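Local coordinates for Polyphosphate:AMP phosphotransferase (Pseudomonas aeruginosa PAO1, PDB 3CZP), which uses inorganic polyphosphate as phosphate donor to convert AMP to ADP and, less efficiently, GMP to GDP, with magnesium as cofactor, at residues I404-A412 / V482-A493. Sequence-based numbering, arbitrary orientation.
Sequences IIVVKFWLA and VLRTINDAIEAA
Phe409 packs its ring against the turn Val482-Ile486 of helix 475-496, where Val482 CG1 lies over one face as a CH-pi contact, 4.1 Å from the ring centroid and displaced toward the rim. Two other helix residues take the ring edge: Thr485 CB stands 3.6 Å from Phe409 CE1, and Ile486 CG1 is 3.9 Å from Phe409 CZ. With chi1 at -62°, Phe409 CG sits opposite its own carbonyl carbon, and CZ reaches past the Val482 side chain to the backbone, 3.4 Å from Val482 O. That oxygen accepts the helical bond from Ile486 N, while Thr485 OG1 bonds back to Lys481 O.

Strand 404-412 lies inside the parallel five-stranded sheet (order 2-3-1-4-5) of the second PPK2 domain, of the P-loop NTPase clan, between 300-307 and 467-471. Helix 475-496 follows strand 467-471 and runs back across the sheet; its segment 482-493 makes 152° with strand 404-412, axes 8.9 Å apart at closest approach, and helix 273-292 packs against its outer side.

Purely aliphatic contacts continue from Phe409 to the far end. The two methyls of Val407 divide the work: CG1 touches Thr485 CG2, whereas CG2 presses tightly on Ala489 CB at 3.5 Å. Ile405 straddles the next turn, its CG2 on Ala489 CB and its extended CD1 3.8 Å from Ala493 CB and 4.1 Å from Ile490 CG1.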
loop_
_atom_site.group_PDB
_atom_site.type_symbol
_atom_site.label_atom_id
_atom_site.label_comp_id
_atom_site.label_asym_id
_atom_site.label_seq_id
_atom_site.Cartn_x
_atom_site.Cartn_y
_atom_site.Cartn_z
ATOM N N ILE A 404 -2.617 -16.197 14.524
ATOM C CA ILE A 404 -2.968 -16.588 13.166
ATOM C C ILE A 404 -2.794 -18.080 13.050
ATOM O O ILE A 404 -1.777 -18.639 13.436
ATOM C CB ILE A 404 -2.133 -15.843 12.080
ATOM C CG1 ILE A 404 -2.224 -14.310 12.326
ATOM C CG2 ILE A 404 -2.564 -16.275 10.697
ATOM C CD1 ILE A 404 -1.712 -13.404 11.190
ATOM N N ILE A 405 -3.836 -18.712 12.522
ATOM C CA ILE A 405 -3.871 -20.136 12.229
ATOM C C ILE A 405 -3.300 -20.394 10.859
ATOM O O ILE A 405 -3.859 -19.996 9.878
ATOM C CB ILE A 405 -5.318 -20.652 12.314
ATOM C CG1 ILE A 405 -5.923 -20.310 13.690
ATOM C CG2 ILE A 405 -5.407 -22.190 12.050
ATOM C CD1 ILE A 405 -7.397 -20.568 13.749
ATOM N N VAL A 406 -2.192 -21.099 10.791
ATOM C CA VAL A 406 -1.500 -21.322 9.542
ATOM C C VAL A 406 -1.618 -22.804 9.079
ATOM O O VAL A 406 -1.179 -23.753 9.782
ATOM C CB VAL A 406 -0.048 -20.908 9.704
ATOM C CG1 VAL A 406 0.744 -21.209 8.458
ATOM C CG2 VAL A 406 0.038 -19.413 10.138
ATOM N N VAL A 407 -2.229 -22.993 7.908
ATOM C CA VAL A 407 -2.399 -24.315 7.319
ATOM C C VAL A 407 -1.682 -24.337 5.963
ATOM O O VAL A 407 -1.791 -23.377 5.215
ATOM C CB VAL A 407 -3.906 -24.648 7.239
ATOM C CG1 VAL A 407 -4.092 -26.057 6.788
ATOM C CG2 VAL A 407 -4.556 -24.513 8.693
ATOM N N LYS A 408 -0.919 -25.394 5.667
ATOM C CA LYS A 408 -0.090 -25.473 4.456
ATOM C C LYS A 408 -0.302 -26.796 3.703
ATOM O O LYS A 408 -0.127 -27.870 4.267
ATOM C CB LYS A 408 1.397 -25.380 4.858
ATOM C CG LYS A 408 1.839 -24.041 5.437
ATOM C CD LYS A 408 3.347 -24.024 5.669
ATOM C CE LYS A 408 3.805 -24.881 6.834
ATOM N NZ LYS A 408 5.284 -24.661 7.262
ATOM N N PHE A 409 -0.651 -26.719 2.425
ATOM C CA PHE A 409 -0.975 -27.897 1.627
ATOM C C PHE A 409 0.008 -28.082 0.468
ATOM O O PHE A 409 0.246 -27.166 -0.307
ATOM C CB PHE A 409 -2.415 -27.773 1.054
ATOM C CG PHE A 409 -3.524 -27.704 2.118
ATOM C CD1 PHE A 409 -3.893 -28.833 2.852
ATOM C CD2 PHE A 409 -4.170 -26.519 2.385
ATOM C CE1 PHE A 409 -4.852 -28.768 3.802
ATOM C CE2 PHE A 409 -5.167 -26.471 3.332
ATOM C CZ PHE A 409 -5.501 -27.586 4.041
ATOM N N TRP A 410 0.527 -29.293 0.323
ATOM C CA TRP A 410 1.211 -29.701 -0.862
ATOM C C TRP A 410 0.337 -30.731 -1.502
ATOM O O TRP A 410 0.178 -31.816 -0.969
ATOM C CB TRP A 410 2.593 -30.321 -0.582
ATOM C CG TRP A 410 3.168 -30.834 -1.833
ATOM C CD1 TRP A 410 3.141 -32.142 -2.298
ATOM C CD2 TRP A 410 3.750 -30.054 -2.889
ATOM N NE1 TRP A 410 3.709 -32.202 -3.571
ATOM C CE2 TRP A 410 4.088 -30.948 -3.950
ATOM C CE3 TRP A 410 4.009 -28.688 -3.046
ATOM C CZ2 TRP A 410 4.684 -30.514 -5.130
ATOM C CZ3 TRP A 410 4.610 -28.259 -4.244
ATOM C CH2 TRP A 410 4.931 -29.155 -5.262
ATOM N N LEU A 411 -0.255 -30.373 -2.631
ATOM C CA LEU A 411 -1.095 -31.308 -3.367
ATOM C C LEU A 411 -0.206 -32.139 -4.285
ATOM O O LEU A 411 0.405 -31.627 -5.231
ATOM C CB LEU A 411 -2.212 -30.610 -4.162
ATOM C CG LEU A 411 -3.534 -30.397 -3.403
ATOM C CD1 LEU A 411 -3.361 -29.593 -2.142
ATOM C CD2 LEU A 411 -4.553 -29.713 -4.372
ATOM N N ALA A 412 -0.174 -33.438 -4.008
ATOM C CA ALA A 412 0.721 -34.353 -4.706
ATOM C C ALA A 412 -0.064 -35.188 -5.725
ATOM O O ALA A 412 -1.101 -35.758 -5.398
ATOM C CB ALA A 412 1.456 -35.240 -3.691
ATOM N N VAL A 482 -8.532 -31.265 2.399
ATOM C CA VAL A 482 -8.182 -29.849 2.545
ATOM C C VAL A 482 -9.133 -29.191 3.540
ATOM O O VAL A 482 -8.705 -28.542 4.508
ATOM C CB VAL A 482 -8.215 -29.102 1.150
ATOM C CG1 VAL A 482 -8.276 -27.615 1.350
ATOM C CG2 VAL A 482 -6.978 -29.479 0.276
ATOM N N LEU A 483 -10.427 -29.388 3.315
ATOM C CA LEU A 483 -11.428 -28.807 4.198
ATOM C C LEU A 483 -11.253 -29.383 5.615
ATOM O O LEU A 483 -11.168 -28.631 6.576
ATOM C CB LEU A 483 -12.843 -29.065 3.682
ATOM C CG LEU A 483 -13.444 -28.048 2.695
ATOM C CD1 LEU A 483 -14.429 -28.770 1.811
ATOM C CD2 LEU A 483 -14.123 -26.894 3.414
ATOM N N ARG A 484 -11.138 -30.701 5.735
ATOM C CA ARG A 484 -11.036 -31.307 7.074
ATOM C C ARG A 484 -9.830 -30.786 7.874
ATOM O O ARG A 484 -9.927 -30.576 9.072
ATOM C CB ARG A 484 -10.934 -32.783 6.977
ATOM C CG ARG A 484 -11.135 -33.510 8.288
ATOM C CD ARG A 484 -11.084 -35.002 8.053
ATOM N NE ARG A 484 -12.293 -35.569 7.473
ATOM C CZ ARG A 484 -12.377 -36.210 6.295
ATOM N NH1 ARG A 484 -13.536 -36.725 5.914
ATOM N NH2 ARG A 484 -11.327 -36.293 5.468
ATOM N N THR A 485 -8.705 -30.598 7.189
ATOM C CA THR A 485 -7.501 -30.079 7.806
ATOM C C THR A 485 -7.663 -28.661 8.325
ATOM O O THR A 485 -7.237 -28.331 9.459
ATOM C CB THR A 485 -6.309 -30.087 6.849
ATOM O OG1 THR A 485 -6.077 -31.409 6.347
ATOM C CG2 THR A 485 -5.040 -29.576 7.585
ATOM N N ILE A 486 -8.199 -27.796 7.488
ATOM C CA ILE A 486 -8.524 -26.453 7.919
ATOM C C ILE A 486 -9.350 -26.502 9.202
ATOM O O ILE A 486 -8.976 -25.901 10.187
ATOM C CB ILE A 486 -9.223 -25.642 6.810
ATOM C CG1 ILE A 486 -8.220 -25.360 5.672
ATOM C CG2 ILE A 486 -9.747 -24.301 7.308
ATOM C CD1 ILE A 486 -8.906 -24.811 4.462
ATOM N N ASN A 487 -10.450 -27.247 9.175
ATOM C CA ASN A 487 -11.342 -27.394 10.299
ATOM C C ASN A 487 -10.657 -27.973 11.530
ATOM O O ASN A 487 -10.875 -27.474 12.636
ATOM C CB ASN A 487 -12.533 -28.316 9.921
ATOM C CG ASN A 487 -13.487 -27.687 8.864
ATOM O OD1 ASN A 487 -13.526 -26.472 8.696
ATOM N ND2 ASN A 487 -14.275 -28.532 8.179
ATOM N N ASP A 488 -9.867 -29.047 11.354
ATOM C CA ASP A 488 -9.084 -29.609 12.499
ATOM C C ASP A 488 -8.162 -28.514 13.107
ATOM O O ASP A 488 -8.012 -28.426 14.327
ATOM C CB ASP A 488 -8.182 -30.789 12.079
ATOM C CG ASP A 488 -8.944 -32.033 11.722
ATOM O OD1 ASP A 488 -10.161 -32.122 12.011
ATOM O OD2 ASP A 488 -8.291 -32.950 11.148
ATOM N N ALA A 489 -7.529 -27.708 12.247
ATOM C CA ALA A 489 -6.602 -26.656 12.705
ATOM C C ALA A 489 -7.294 -25.532 13.511
ATOM O O ALA A 489 -6.781 -25.087 14.528
ATOM C CB ALA A 489 -5.770 -26.077 11.530
ATOM N N ILE A 490 -8.455 -25.080 13.062
ATOM C CA ILE A 490 -9.262 -24.085 13.819
ATOM C C ILE A 490 -9.750 -24.666 15.155
ATOM O O ILE A 490 -9.596 -24.043 16.192
ATOM C CB ILE A 490 -10.485 -23.585 13.016
ATOM C CG1 ILE A 490 -10.063 -22.893 11.704
ATOM C CG2 ILE A 490 -11.311 -22.623 13.853
ATOM C CD1 ILE A 490 -11.240 -22.621 10.703
ATOM N N GLU A 491 -10.343 -25.860 15.155
ATOM C CA GLU A 491 -10.737 -26.471 16.422
ATOM C C GLU A 491 -9.565 -26.585 17.416
ATOM O O GLU A 491 -9.733 -26.335 18.609
ATOM C CB GLU A 491 -11.376 -27.843 16.171
ATOM C CG GLU A 491 -12.722 -27.745 15.397
ATOM C CD GLU A 491 -13.456 -29.079 15.313
ATOM O OE1 GLU A 491 -12.954 -30.069 15.914
ATOM O OE2 GLU A 491 -14.529 -29.123 14.651
ATOM N N ALA A 492 -8.392 -26.980 16.904
ATOM C CA ALA A 492 -7.210 -27.137 17.714
ATOM C C ALA A 492 -6.802 -25.855 18.417
ATOM O O ALA A 492 -6.461 -25.874 19.628
ATOM C CB ALA A 492 -6.047 -27.648 16.875
ATOM N N ALA A 493 -6.769 -24.775 17.632
ATOM C CA ALA A 493 -6.547 -23.426 18.094
ATOM C C ALA A 493 -7.508 -23.060 19.222
ATOM O O ALA A 493 -7.087 -22.537 20.253
ATOM C CB ALA A 493 -6.729 -22.452 16.945
#